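Local coordinates for protein acetaldehyde dehydrogenase (Acetylating) (Geobacillus thermoglucosidasius, PDB 5J78) that probably interconverts acetaldehyde and acetyl-CoA with NAD(H) and coenzyme A, as an acetylating aldehyde dehydrogenase of a thermophilic ethanol-forming bacterium, at residues T214-A219 against P235-G240; L225-Y230 against I446-T451; E276-V281 against A369-K374; N243-I248 against H394-H399; E71-L76 against D91-N96. One frame throughout, in Å; residues are numbered along the deposited sequence.

Overall arrangement
From the N terminus, contact 5 comes first. It closes the short turn between helices 55-84 and 89-107. Contact 1 follows in series and pairs strands 216-219 and 236-238 of the mixed sheet. Contact 2 crosses it along the chain: it starts on helix 223-229, inside the loop of contact 1, and reaches forward to loop 446-451. The two touch, through Tyr230 and Asn449. Contact 4 lies inside the loop closed by contact 2, and contact 3 is nested inside contact 4. Both belong to the parallel seven-stranded sheet, where strands 244-248 and 276-282 are neighbours. Contacts 1, 2 and 5 also touch the second subunit.

Contact 1 (T214-A219 against P235-G240); sequences TDVILA and PAYGVG. With MG (magnesium ion), chain H.
Ile217 and Ala236 pair as parallel strand neighbours, and Leu218 pairs with Tyr237 in the same way. Strands 216-219 and 236-238, with helix 223-229 between them, form a beta-alpha-beta unit. It lies in the mixed sheet that, as in other aldehyde dehydrogenases, probably belongs to the cofactor-binding domain. Three backbone bonds carry the ladder. Ile217 N meets Pro235 O at 3.1 Å. Tyr237 N reaches Ile217 O at 2.8 Å, and Ala219 N reaches Tyr237 O at 2.9 Å. A weak bond from Val239 N to Ala219 O follows. Apolar contacts gather round Tyr237. The chi1 of Val216 (-179°) sets its CG1 anti to the backbone N, which brings it to the ring edge, 3.9 Å from Tyr237 CD2. Leu218 CD2 comes to 3.7 Å from Tyr237 CB. On the other face, Ile217 and Ala236 meet through their CB atoms. Before the strand, Asp215 OD2 accepts from Ile133 N, while Asp215 OD1 binds the magnesium ion at 2.2 Å.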
# COMPACT_ATOMS: atom_id res chain seq x y z
N THR A 214 -7.70 6.14 -18.73
CA THR A 214 -9.08 5.91 -18.29
C THR A 214 -9.66 7.21 -17.69
O THR A 214 -9.02 7.83 -16.84
CB THR A 214 -9.14 4.77 -17.25
OG1 THR A 214 -8.85 3.53 -17.90
CG2 THR A 214 -10.49 4.69 -16.58
N ASP A 215 -10.86 7.62 -18.11
CA ASP A 215 -11.41 8.91 -17.68
C ASP A 215 -12.49 8.83 -16.60
O ASP A 215 -12.50 9.63 -15.67
CB ASP A 215 -11.99 9.64 -18.89
CG ASP A 215 -10.91 10.10 -19.81
OD1 ASP A 215 -10.00 10.81 -19.33
OD2 ASP A 215 -10.94 9.69 -20.99
N VAL A 216 -13.40 7.88 -16.75
CA VAL A 216 -14.46 7.63 -15.77
C VAL A 216 -14.68 6.13 -15.65
O VAL A 216 -14.62 5.40 -16.65
CB VAL A 216 -15.76 8.34 -16.14
CG1 VAL A 216 -16.83 8.09 -15.10
CG2 VAL A 216 -15.50 9.87 -16.27
N ILE A 217 -14.88 5.67 -14.42
CA ILE A 217 -15.27 4.29 -14.13
C ILE A 217 -16.77 4.23 -13.82
O ILE A 217 -17.24 4.90 -12.91
CB ILE A 217 -14.50 3.72 -12.91
CG1 ILE A 217 -12.99 3.89 -13.07
CG2 ILE A 217 -14.88 2.20 -12.65
CD1 ILE A 217 -12.21 3.68 -11.79
N LEU A 218 -17.50 3.43 -14.59
CA LEU A 218 -18.85 2.99 -14.20
C LEU A 218 -18.73 1.64 -13.53
O LEU A 218 -18.46 0.64 -14.20
CB LEU A 218 -19.79 2.89 -15.39
CG LEU A 218 -20.10 4.15 -16.19
CD1 LEU A 218 -21.18 3.81 -17.21
CD2 LEU A 218 -20.56 5.28 -15.27
N ALA A 219 -18.95 1.60 -12.22
CA ALA A 219 -18.70 0.40 -11.45
C ALA A 219 -20.02 -0.22 -10.97
O ALA A 219 -20.58 0.18 -9.94
CB ALA A 219 -17.80 0.72 -10.28
N PRO A 235 -12.40 9.52 -11.12
CA PRO A 235 -13.83 9.75 -10.99
C PRO A 235 -14.61 8.47 -11.28
O PRO A 235 -14.33 7.77 -12.27
CB PRO A 235 -14.11 10.84 -12.04
CG PRO A 235 -12.80 11.45 -12.31
CD PRO A 235 -11.81 10.36 -12.17
N ALA A 236 -15.56 8.14 -10.40
CA ALA A 236 -16.38 6.93 -10.55
C ALA A 236 -17.85 7.13 -10.24
O ALA A 236 -18.22 7.88 -9.33
CB ALA A 236 -15.84 5.82 -9.67
N TYR A 237 -18.68 6.42 -11.00
CA TYR A 237 -20.08 6.24 -10.66
C TYR A 237 -20.27 4.81 -10.22
O TYR A 237 -20.22 3.87 -11.04
CB TYR A 237 -20.99 6.58 -11.84
CG TYR A 237 -21.01 8.04 -12.21
CD1 TYR A 237 -21.87 8.92 -11.57
CD2 TYR A 237 -20.18 8.54 -13.20
CE1 TYR A 237 -21.90 10.27 -11.91
CE2 TYR A 237 -20.21 9.88 -13.54
CZ TYR A 237 -21.07 10.74 -12.89
OH TYR A 237 -21.09 12.07 -13.22
N GLY A 238 -20.51 4.64 -8.93
CA GLY A 238 -20.69 3.32 -8.35
C GLY A 238 -22.16 3.02 -8.11
O GLY A 238 -23.02 3.88 -8.28
N VAL A 239 -22.44 1.78 -7.72
CA VAL A 239 -23.75 1.39 -7.22
C VAL A 239 -23.61 0.93 -5.78
O VAL A 239 -22.51 0.83 -5.25
CB VAL A 239 -24.37 0.25 -8.03
CG1 VAL A 239 -24.49 0.63 -9.50
CG2 VAL A 239 -23.54 -1.03 -7.88
N GLY A 240 -24.75 0.65 -5.17
CA GLY A 240 -24.77 -0.04 -3.90
C GLY A 240 -25.71 -1.22 -4.04
O GLY A 240 -26.47 -1.29 -5.00
MG MG H . -7.88 11.38 -19.44
O HOH W 1 -7.42 10.41 -17.65
O HOH W 2 -8.56 12.58 -20.97

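Contact 2 (L225-Y230 against I446-T451)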
# COMPACT_ATOMS: atom_id res chain seq x y z
N LEU A 225 -16.05 -4.17 -5.06
CA LEU A 225 -15.50 -3.67 -6.31
C LEU A 225 -15.79 -2.18 -6.44
O LEU A 225 -14.99 -1.43 -7.00
CB LEU A 225 -16.08 -4.44 -7.48
CG LEU A 225 -15.60 -3.87 -8.80
CD1 LEU A 225 -15.09 -4.98 -9.72
CD2 LEU A 225 -16.78 -3.09 -9.39
N VAL A 226 -16.93 -1.74 -5.92
CA VAL A 226 -17.29 -0.33 -5.95
C VAL A 226 -16.34 0.48 -5.06
O VAL A 226 -15.93 1.58 -5.43
CB VAL A 226 -18.75 -0.14 -5.52
CG1 VAL A 226 -19.08 1.35 -5.29
CG2 VAL A 226 -19.67 -0.75 -6.55
N LYS A 227 -16.01 -0.07 -3.89
CA LYS A 227 -15.08 0.57 -2.98
C LYS A 227 -13.74 0.72 -3.70
O LYS A 227 -13.07 1.74 -3.58
CB LYS A 227 -14.91 -0.23 -1.68
CG LYS A 227 -14.23 0.53 -0.52
CD LYS A 227 -15.17 1.61 0.11
CE LYS A 227 -14.53 2.34 1.32
NZ LYS A 227 -15.35 3.50 1.90
N ALA A 228 -13.37 -0.30 -4.48
CA ALA A 228 -12.13 -0.25 -5.25
C ALA A 228 -12.17 0.87 -6.29
O ALA A 228 -11.17 1.58 -6.52
CB ALA A 228 -11.87 -1.56 -5.93
N ALA A 229 -13.32 1.03 -6.93
CA ALA A 229 -13.46 2.09 -7.93
C ALA A 229 -13.34 3.48 -7.27
O ALA A 229 -12.76 4.38 -7.85
CB ALA A 229 -14.80 1.95 -8.67
N TYR A 230 -13.88 3.64 -6.06
CA TYR A 230 -13.72 4.91 -5.34
C TYR A 230 -12.35 5.05 -4.64
O TYR A 230 -12.09 6.04 -3.93
CB TYR A 230 -14.86 5.09 -4.33
CG TYR A 230 -16.13 5.55 -5.01
CD1 TYR A 230 -16.30 6.88 -5.38
CD2 TYR A 230 -17.14 4.66 -5.33
CE1 TYR A 230 -17.44 7.30 -6.01
CE2 TYR A 230 -18.29 5.07 -5.97
CZ TYR A 230 -18.44 6.39 -6.32
OH TYR A 230 -19.59 6.80 -6.97
N ILE A 446 -25.40 7.81 1.13
CA ILE A 446 -25.69 6.86 2.18
C ILE A 446 -25.24 5.45 1.77
O ILE A 446 -24.98 4.60 2.63
CB ILE A 446 -27.19 6.88 2.58
CG1 ILE A 446 -27.38 6.26 3.97
CG2 ILE A 446 -28.07 6.17 1.52
CD1 ILE A 446 -28.70 6.60 4.62
N GLY A 447 -25.13 5.22 0.47
CA GLY A 447 -24.56 3.98 -0.05
C GLY A 447 -23.21 4.15 -0.74
O GLY A 447 -22.92 3.44 -1.69
N ASN A 448 -22.40 5.10 -0.27
CA ASN A 448 -21.02 5.26 -0.76
C ASN A 448 -20.93 5.55 -2.25
O ASN A 448 -19.99 5.13 -2.92
CB ASN A 448 -20.19 4.03 -0.44
CG ASN A 448 -18.71 4.35 -0.26
OD1 ASN A 448 -18.28 4.75 0.82
ND2 ASN A 448 -17.93 4.20 -1.32
N ASN A 449 -21.89 6.31 -2.76
CA ASN A 449 -21.93 6.64 -4.18
C ASN A 449 -22.02 8.15 -4.39
O ASN A 449 -22.54 8.87 -3.54
CB ASN A 449 -23.14 5.97 -4.86
CG ASN A 449 -23.06 4.44 -4.91
OD1 ASN A 449 -24.11 3.77 -4.99
ND2 ASN A 449 -21.85 3.89 -4.90
N ILE A 450 -21.54 8.61 -5.55
CA ILE A 450 -21.54 10.02 -5.87
C ILE A 450 -22.93 10.52 -6.31
O ILE A 450 -23.17 11.73 -6.31
CB ILE A 450 -20.49 10.33 -6.98
CG1 ILE A 450 -20.19 11.84 -7.05
CG2 ILE A 450 -20.94 9.81 -8.33
CD1 ILE A 450 -19.34 12.39 -5.91
N THR A 451 -23.84 9.61 -6.68
CA THR A 451 -25.20 9.99 -7.06
C THR A 451 -26.24 8.93 -6.68
O THR A 451 -25.92 7.76 -6.50
CB THR A 451 -25.33 10.26 -8.57
OG1 THR A 451 -26.62 10.82 -8.84
CG2 THR A 451 -25.16 8.98 -9.37
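Tyr230 points its ring from the end of helix 223-229 into loop 446-451. Asn448 O lies over one ring face, 3.5 Å from Tyr230 CE2. The side chains of Tyr230 and Asn448 run past each other in opposite directions, with ring and amide planes at 90°. Asn449 lies differently: its amide is only 27° from the ring plane, and its ND2 is 3.9 Å from Tyr230 CE2. That ND2 bonds Val239 O and makes a weak bond back to Asn448 O, while Asn449 OD1 bonds Cys443 N. At the end of the ring, Tyr230 OH accepts from Ile450 N at 3.0 Å. The same hydroxyl bonds Gly238 N and probably Ala236 O. A phenylalanine in place of Tyr230 would probably lose this link between Ile450 N and strand 236-238. Val226 CG1 packs 3.8 Å from Asn449 ND2. Lys227 bends at chi2 (73°), which brings NZ to a weak 3.4 Å bond with Asn448 OD1. Lys227 NZ and Asn448 ND2 both bond Gly233 O of the second subunit, at a subunit interface. Tyr230 OH, at the helix end, thus ties loop 446-451 to strand 236-238, and Ile450 packs on Tyr237 of the same chain.

Contact 3 (E276-V281 against A369-K374); sequences EQALLV and AFYIVK. Unlike the reference sequence in segment 369-374: Ile372 (reference Thr).
Gln277 O accepts from Ala369 N at 3.0 Å and opens a parallel ladder between the two strands. Ala278 pairs with Ala369, and Ala278 CB lies at the edge of the Tyr371 ring, 3.9 Å from Tyr371 CE1. Leu279 bonds the residues before and after Phe370: its N reaches Ala369 O at 2.8 Å, and its O takes Tyr371 N at 2.7 Å. Leu280 lies alongside Tyr371, pointing the same way, with Leu280 CD2 3.9 Å from Tyr371 CD1. Tyr371 OH bonds Glu352 O. Cutting Tyr371 back to an alanine is likely to open a gap beside Ala278 and Leu280 and leave Glu352 O without this partner. Val281 N donates to Tyr371 O, and Val281 O accepts from Val373 N. Val281 CG2 rests 3.7 Å from Phe370 CE2. The Phe370 ring gets there because CG is anti to the backbone N (chi1 -170°). Such parallel pairing, with helices 286-295 and 376-388 packed on it, is characteristic of an open alpha/beta sheet, here probably that of the catalytic domain.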
# COMPACT_ATOMS: atom_id res chain seq x y z
N GLU A 276 -37.75 -7.39 -4.85
CA GLU A 276 -38.28 -7.46 -3.49
C GLU A 276 -37.51 -8.50 -2.68
O GLU A 276 -37.11 -9.51 -3.23
CB GLU A 276 -39.76 -7.80 -3.53
CG GLU A 276 -40.61 -6.75 -4.22
CD GLU A 276 -40.72 -6.91 -5.73
OE1 GLU A 276 -39.91 -7.63 -6.36
OE2 GLU A 276 -41.63 -6.27 -6.30
N GLN A 277 -37.27 -8.22 -1.39
CA GLN A 277 -36.62 -9.19 -0.50
C GLN A 277 -37.44 -9.52 0.75
O GLN A 277 -37.30 -10.60 1.34
CB GLN A 277 -35.25 -8.68 -0.08
CG GLN A 277 -34.32 -8.45 -1.24
CD GLN A 277 -33.97 -9.72 -2.00
OE1 GLN A 277 -34.09 -10.83 -1.46
NE2 GLN A 277 -33.51 -9.57 -3.24
N ALA A 278 -38.31 -8.60 1.15
CA ALA A 278 -39.13 -8.80 2.34
C ALA A 278 -40.43 -8.06 2.15
O ALA A 278 -40.45 -6.95 1.64
CB ALA A 278 -38.41 -8.30 3.60
N LEU A 279 -41.53 -8.72 2.51
CA LEU A 279 -42.83 -8.06 2.51
C LEU A 279 -43.17 -7.70 3.95
O LEU A 279 -42.93 -8.49 4.86
CB LEU A 279 -43.92 -8.94 1.92
CG LEU A 279 -43.73 -9.42 0.48
CD1 LEU A 279 -44.97 -10.22 0.09
CD2 LEU A 279 -43.51 -8.26 -0.46
N LEU A 280 -43.72 -6.51 4.13
CA LEU A 280 -44.22 -6.04 5.42
C LEU A 280 -45.72 -5.90 5.25
O LEU A 280 -46.17 -5.13 4.40
CB LEU A 280 -43.56 -4.71 5.82
CG LEU A 280 -42.10 -4.54 5.42
CD1 LEU A 280 -41.67 -3.13 5.77
CD2 LEU A 280 -41.19 -5.55 6.10
N VAL A 281 -46.51 -6.65 6.03
CA VAL A 281 -47.95 -6.74 5.76
C VAL A 281 -48.80 -6.39 6.98
O VAL A 281 -48.56 -6.86 8.09
CB VAL A 281 -48.31 -8.16 5.25
CG1 VAL A 281 -49.78 -8.27 4.90
CG2 VAL A 281 -47.47 -8.49 4.04
N ALA A 369 -38.90 -12.94 2.44
CA ALA A 369 -39.30 -12.91 3.85
C ALA A 369 -40.67 -12.27 3.98
O ALA A 369 -41.05 -11.44 3.16
CB ALA A 369 -38.29 -12.15 4.69
N PHE A 370 -41.41 -12.65 5.03
CA PHE A 370 -42.77 -12.18 5.25
C PHE A 370 -42.95 -11.68 6.68
O PHE A 370 -42.93 -12.47 7.62
CB PHE A 370 -43.77 -13.31 4.97
CG PHE A 370 -45.21 -12.88 4.93
CD1 PHE A 370 -45.97 -12.82 6.08
CD2 PHE A 370 -45.80 -12.56 3.73
CE1 PHE A 370 -47.30 -12.43 6.03
CE2 PHE A 370 -47.13 -12.17 3.67
CZ PHE A 370 -47.88 -12.11 4.82
N TYR A 371 -43.12 -10.37 6.83
CA TYR A 371 -43.24 -9.75 8.16
C TYR A 371 -44.64 -9.21 8.34
O TYR A 371 -45.18 -8.53 7.46
CB TYR A 371 -42.24 -8.61 8.35
CG TYR A 371 -40.78 -9.01 8.39
CD1 TYR A 371 -40.05 -9.15 7.22
CD2 TYR A 371 -40.12 -9.20 9.60
CE1 TYR A 371 -38.70 -9.50 7.25
CE2 TYR A 371 -38.78 -9.55 9.64
CZ TYR A 371 -38.08 -9.69 8.46
OH TYR A 371 -36.75 -10.05 8.49
N ILE A 372 -45.19 -9.50 9.52
CA ILE A 372 -46.48 -8.96 9.95
C ILE A 372 -46.28 -7.68 10.73
O ILE A 372 -45.44 -7.63 11.63
CB ILE A 372 -47.25 -9.94 10.88
CG1 ILE A 372 -46.94 -11.41 10.56
CG2 ILE A 372 -48.76 -9.66 10.82
CD1 ILE A 372 -47.47 -11.85 9.27
N VAL A 373 -47.05 -6.65 10.42
CA VAL A 373 -46.92 -5.38 11.14
C VAL A 373 -48.30 -4.88 11.49
O VAL A 373 -49.27 -5.23 10.83
CB VAL A 373 -46.16 -4.32 10.31
CG1 VAL A 373 -44.82 -4.86 9.86
CG2 VAL A 373 -46.99 -3.84 9.12
N LYS A 374 -48.38 -4.04 12.52
CA LYS A 374 -49.67 -3.54 12.99
C LYS A 374 -50.15 -2.37 12.13
O LYS A 374 -51.34 -2.27 11.80
CB LYS A 374 -49.58 -3.13 14.45
CG LYS A 374 -49.83 -4.26 15.45
CD LYS A 374 -48.54 -4.79 16.07
CE LYS A 374 -47.80 -3.72 16.89
NZ LYS A 374 -46.89 -4.30 17.92

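Contact 4 (N243-I248 against H394-H399). With ACT (acetate ion), chain E.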
# COMPACT_ATOMS: atom_id res chain seq x y z
N ASN A 243 -31.71 -4.29 -0.75
CA ASN A 243 -32.33 -5.25 0.14
C ASN A 243 -33.73 -4.77 0.37
O ASN A 243 -34.07 -4.35 1.46
CB ASN A 243 -31.59 -5.40 1.46
CG ASN A 243 -32.15 -6.55 2.30
OD1 ASN A 243 -32.68 -7.49 1.76
ND2 ASN A 243 -32.03 -6.46 3.62
N VAL A 244 -34.51 -4.83 -0.70
CA VAL A 244 -35.72 -4.01 -0.83
C VAL A 244 -36.90 -4.50 0.00
O VAL A 244 -37.41 -5.60 -0.21
CB VAL A 244 -36.16 -3.95 -2.28
CG1 VAL A 244 -37.47 -3.15 -2.42
CG2 VAL A 244 -35.05 -3.37 -3.14
N PRO A 245 -37.36 -3.66 0.96
CA PRO A 245 -38.57 -3.97 1.72
C PRO A 245 -39.78 -3.40 1.03
O PRO A 245 -39.70 -2.29 0.51
CB PRO A 245 -38.30 -3.30 3.06
CG PRO A 245 -37.51 -2.06 2.68
CD PRO A 245 -36.65 -2.49 1.52
N VAL A 246 -40.89 -4.14 1.03
CA VAL A 246 -42.12 -3.66 0.41
C VAL A 246 -43.28 -3.78 1.39
O VAL A 246 -43.53 -4.84 1.97
CB VAL A 246 -42.44 -4.44 -0.89
CG1 VAL A 246 -43.74 -3.93 -1.53
CG2 VAL A 246 -41.32 -4.29 -1.87
N TYR A 247 -43.96 -2.65 1.58
CA TYR A 247 -45.09 -2.53 2.52
C TYR A 247 -46.41 -2.73 1.79
O TYR A 247 -46.68 -2.02 0.82
CB TYR A 247 -45.06 -1.16 3.19
CG TYR A 247 -46.18 -0.84 4.17
CD1 TYR A 247 -46.69 -1.80 5.04
CD2 TYR A 247 -46.70 0.46 4.24
CE1 TYR A 247 -47.71 -1.49 5.94
CE2 TYR A 247 -47.72 0.77 5.14
CZ TYR A 247 -48.21 -0.20 5.99
OH TYR A 247 -49.21 0.11 6.88
N ILE A 248 -47.21 -3.71 2.22
CA ILE A 248 -48.58 -3.83 1.72
C ILE A 248 -49.51 -3.31 2.81
O ILE A 248 -49.69 -3.93 3.85
CB ILE A 248 -48.98 -5.28 1.33
CG1 ILE A 248 -47.94 -5.90 0.39
CG2 ILE A 248 -50.37 -5.29 0.65
CD1 ILE A 248 -48.17 -7.38 0.05
N HIS A 394 -30.90 2.39 -1.93
CA HIS A 394 -31.26 1.71 -3.18
C HIS A 394 -32.73 1.89 -3.53
O HIS A 394 -33.09 2.89 -4.17
CB HIS A 394 -30.86 0.24 -3.11
CG HIS A 394 -30.72 -0.40 -4.45
ND1 HIS A 394 -31.77 -0.55 -5.32
CD2 HIS A 394 -29.63 -0.89 -5.09
CE1 HIS A 394 -31.35 -1.14 -6.42
NE2 HIS A 394 -30.05 -1.35 -6.31
N THR A 395 -33.59 0.95 -3.10
CA THR A 395 -35.00 0.95 -3.48
C THR A 395 -35.90 0.48 -2.35
O THR A 395 -35.51 -0.39 -1.58
CB THR A 395 -35.22 0.05 -4.70
OG1 THR A 395 -34.32 0.43 -5.73
CG2 THR A 395 -36.64 0.16 -5.24
N VAL A 396 -37.07 1.10 -2.24
CA VAL A 396 -38.16 0.57 -1.42
C VAL A 396 -39.45 0.53 -2.23
O VAL A 396 -39.56 1.16 -3.29
CB VAL A 396 -38.42 1.42 -0.14
CG1 VAL A 396 -37.25 1.33 0.82
CG2 VAL A 396 -38.71 2.84 -0.49
N GLY A 397 -40.44 -0.22 -1.72
CA GLY A 397 -41.76 -0.27 -2.32
C GLY A 397 -42.89 -0.14 -1.31
O GLY A 397 -42.73 -0.44 -0.12
N ILE A 398 -44.04 0.30 -1.81
CA ILE A 398 -45.27 0.28 -1.03
C ILE A 398 -46.46 0.05 -1.95
O ILE A 398 -46.51 0.60 -3.05
CB ILE A 398 -45.48 1.60 -0.22
CG1 ILE A 398 -46.87 1.63 0.42
CG2 ILE A 398 -45.29 2.83 -1.13
CD1 ILE A 398 -47.08 2.77 1.41
N HIS A 399 -47.41 -0.78 -1.50
CA HIS A 399 -48.69 -0.97 -2.19
C HIS A 399 -49.83 -0.44 -1.35
O HIS A 399 -50.04 -0.87 -0.22
CB HIS A 399 -48.92 -2.45 -2.50
CG HIS A 399 -47.96 -2.98 -3.51
ND1 HIS A 399 -48.19 -2.91 -4.87
CD2 HIS A 399 -46.75 -3.56 -3.36
CE1 HIS A 399 -47.17 -3.45 -5.51
NE2 HIS A 399 -46.28 -3.84 -4.62
C ACT E . -30.26 -2.76 -10.27
O ACT E . -29.48 -2.22 -9.46
OXT ACT E . -31.36 -3.13 -9.80
CH3 ACT E . -29.88 -2.94 -11.71
O HOH W 3 -32.87 -1.48 -0.90
O HOH W 4 -41.01 -0.15 1.91
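Val246 CG1 lies at the edge of the His399 ring, near its plane, 3.5 Å from His399 CD2. Tyr247 O also lies near this plane, at an edge. The side chains of Tyr247 and Ile398 run side by side, pointing the same way, and Tyr247 CD2 is 3.7 Å from Ile398 CD1. Tyr247 CG and Ile398 CG1 are anti to the backbone N (chi1 178° and 172°), which keeps them aligned. The Tyr247 ring meets the Tyr409 ring at about 40°. His394 NE2 makes a weak hydrogen bond to an oxygen of an acetate ion, probably from the crystallisation liquor, in the plane of its ring. His394 ND1 bonds Thr395 OG1 at 2.8 Å. The backbones form a parallel ladder of the seven-stranded parallel sheet that also holds strand 276-282. Gly397 N donates to Pro245 O. Tyr247 N bonds Gly397 O, and His399 N reaches Tyr247 O at 2.7 Å. One water bridges Pro245 O and Gly397 O. Val244 CG2 packs 3.8 Å from Thr395 CB.

Contact 5 (E71-L76 against D91-N96); sequences EEAGRL and DKTLKN. With ACT (acetate ion), chain I.
Two successive helices, 55-84 and 89-107, form a helical hairpin here, and Ala73 and Asn96 meet at its crossing. The short segments run at 143° to each other, with their axes 8.0 Å apart. Asn96 ND2 donates to Ala73 O at 2.9 Å. The bond uses a carbonyl lone pair, and the acceptor lies in the amide plane of Asn96. The same ND2 sits 3.5 Å from Leu76 CB. The amide is also held at its other end, since Asn96 OD1 bonds Thr144 OG1, and this fixes its rotation. Ala73 CB packs against Asn96 CB at 3.8 Å. Close approach is made at Gly74, whose CA is 3.4 Å from Thr93 OG1. That hydroxyl, anti to the carbonyl carbon (chi1 -64°), is bonded to Val89 O in the turn before. Thr93 CG2 lies beside Ala73 CB. On the same helix, Lys92 NZ and Lys95 NZ hold one oxygen of an acetate, probably from the crystallisation liquor, with Lys95 NZ 2.8 Å from acetate O, and both form salt bridges with Asp268. The hairpin packs on helix 143-156 through Asn96 and Lys95, and on helix 170-186 through Leu76, while Thr93 and Leu94 touch the second subunit.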
# COMPACT_ATOMS: atom_id res chain seq x y z
N GLU A 71 -32.03 -7.67 -31.92
CA GLU A 71 -31.95 -8.88 -32.71
C GLU A 71 -31.21 -9.98 -31.99
O GLU A 71 -31.49 -11.15 -32.23
CB GLU A 71 -31.26 -8.61 -34.05
CG GLU A 71 -32.05 -7.71 -35.02
CD GLU A 71 -31.16 -7.06 -36.08
OE1 GLU A 71 -31.58 -6.02 -36.65
OE2 GLU A 71 -30.05 -7.57 -36.34
N GLU A 72 -30.25 -9.63 -31.14
CA GLU A 72 -29.43 -10.64 -30.47
C GLU A 72 -29.88 -10.91 -29.04
O GLU A 72 -29.23 -11.66 -28.31
CB GLU A 72 -27.96 -10.22 -30.51
CG GLU A 72 -27.36 -10.22 -31.91
CD GLU A 72 -27.29 -11.62 -32.52
OE1 GLU A 72 -27.02 -12.59 -31.78
OE2 GLU A 72 -27.54 -11.74 -33.73
N ALA A 73 -30.99 -10.30 -28.64
CA ALA A 73 -31.44 -10.41 -27.25
C ALA A 73 -31.56 -11.86 -26.74
O ALA A 73 -31.15 -12.15 -25.62
CB ALA A 73 -32.80 -9.70 -27.07
N GLY A 74 -32.12 -12.74 -27.56
CA GLY A 74 -32.32 -14.14 -27.19
C GLY A 74 -31.00 -14.90 -27.13
O GLY A 74 -30.74 -15.67 -26.21
N ARG A 75 -30.13 -14.65 -28.10
CA ARG A 75 -28.87 -15.37 -28.15
C ARG A 75 -27.95 -14.98 -26.99
O ARG A 75 -27.31 -15.84 -26.38
CB ARG A 75 -28.18 -15.16 -29.50
CG ARG A 75 -28.65 -16.15 -30.59
CD ARG A 75 -27.92 -16.00 -31.90
NE ARG A 75 -28.40 -14.85 -32.65
CZ ARG A 75 -29.55 -14.82 -33.32
NH1 ARG A 75 -30.35 -15.88 -33.34
NH2 ARG A 75 -29.90 -13.72 -33.95
N LEU A 76 -27.89 -13.69 -26.67
CA LEU A 76 -27.14 -13.24 -25.50
C LEU A 76 -27.78 -13.79 -24.23
O LEU A 76 -27.07 -14.20 -23.31
CB LEU A 76 -27.08 -11.71 -25.43
CG LEU A 76 -26.29 -11.07 -26.58
CD1 LEU A 76 -26.46 -9.55 -26.63
CD2 LEU A 76 -24.82 -11.40 -26.45
N ASP A 91 -36.63 -14.42 -19.41
CA ASP A 91 -36.52 -13.19 -18.64
C ASP A 91 -35.22 -12.46 -19.03
O ASP A 91 -35.23 -11.24 -19.19
CB ASP A 91 -36.59 -13.50 -17.14
CG ASP A 91 -37.98 -14.06 -16.72
OD1 ASP A 91 -38.92 -14.00 -17.54
OD2 ASP A 91 -38.14 -14.54 -15.57
N LYS A 92 -34.14 -13.19 -19.27
CA LYS A 92 -32.90 -12.52 -19.69
C LYS A 92 -33.09 -11.86 -21.04
O LYS A 92 -32.51 -10.78 -21.30
CB LYS A 92 -31.72 -13.49 -19.72
CG LYS A 92 -31.16 -13.80 -18.31
CD LYS A 92 -29.70 -14.21 -18.34
CE LYS A 92 -29.17 -14.70 -17.00
NZ LYS A 92 -29.09 -13.66 -15.96
N THR A 93 -33.94 -12.45 -21.89
CA THR A 93 -34.20 -11.89 -23.22
C THR A 93 -34.95 -10.56 -23.05
O THR A 93 -34.64 -9.57 -23.72
CB THR A 93 -35.02 -12.88 -24.13
OG1 THR A 93 -34.26 -14.07 -24.37
CG2 THR A 93 -35.32 -12.24 -25.47
N LEU A 94 -35.92 -10.55 -22.15
CA LEU A 94 -36.67 -9.35 -21.80
C LEU A 94 -35.76 -8.28 -21.21
O LEU A 94 -35.89 -7.09 -21.53
CB LEU A 94 -37.77 -9.67 -20.80
CG LEU A 94 -38.96 -10.46 -21.35
CD1 LEU A 94 -39.91 -10.84 -20.21
CD2 LEU A 94 -39.69 -9.65 -22.41
N LYS A 95 -34.85 -8.70 -20.35
CA LYS A 95 -33.86 -7.82 -19.77
C LYS A 95 -33.01 -7.16 -20.88
O LYS A 95 -32.78 -5.96 -20.84
CB LYS A 95 -32.98 -8.58 -18.78
CG LYS A 95 -32.26 -7.69 -17.77
CD LYS A 95 -31.22 -8.43 -16.93
CE LYS A 95 -31.82 -9.58 -16.11
NZ LYS A 95 -30.68 -10.30 -15.41
N ASN A 96 -32.57 -7.94 -21.88
CA ASN A 96 -31.78 -7.36 -22.97
C ASN A 96 -32.61 -6.39 -23.80
O ASN A 96 -32.09 -5.39 -24.30
CB ASN A 96 -31.20 -8.46 -23.89
CG ASN A 96 -30.06 -9.22 -23.23
OD1 ASN A 96 -29.35 -8.70 -22.39
ND2 ASN A 96 -29.88 -10.47 -23.64
C ACT I . -28.77 -10.44 -18.55
O ACT I . -28.94 -10.98 -17.44
OXT ACT I . -28.18 -9.37 -18.58
CH3 ACT I . -29.30 -11.03 -19.82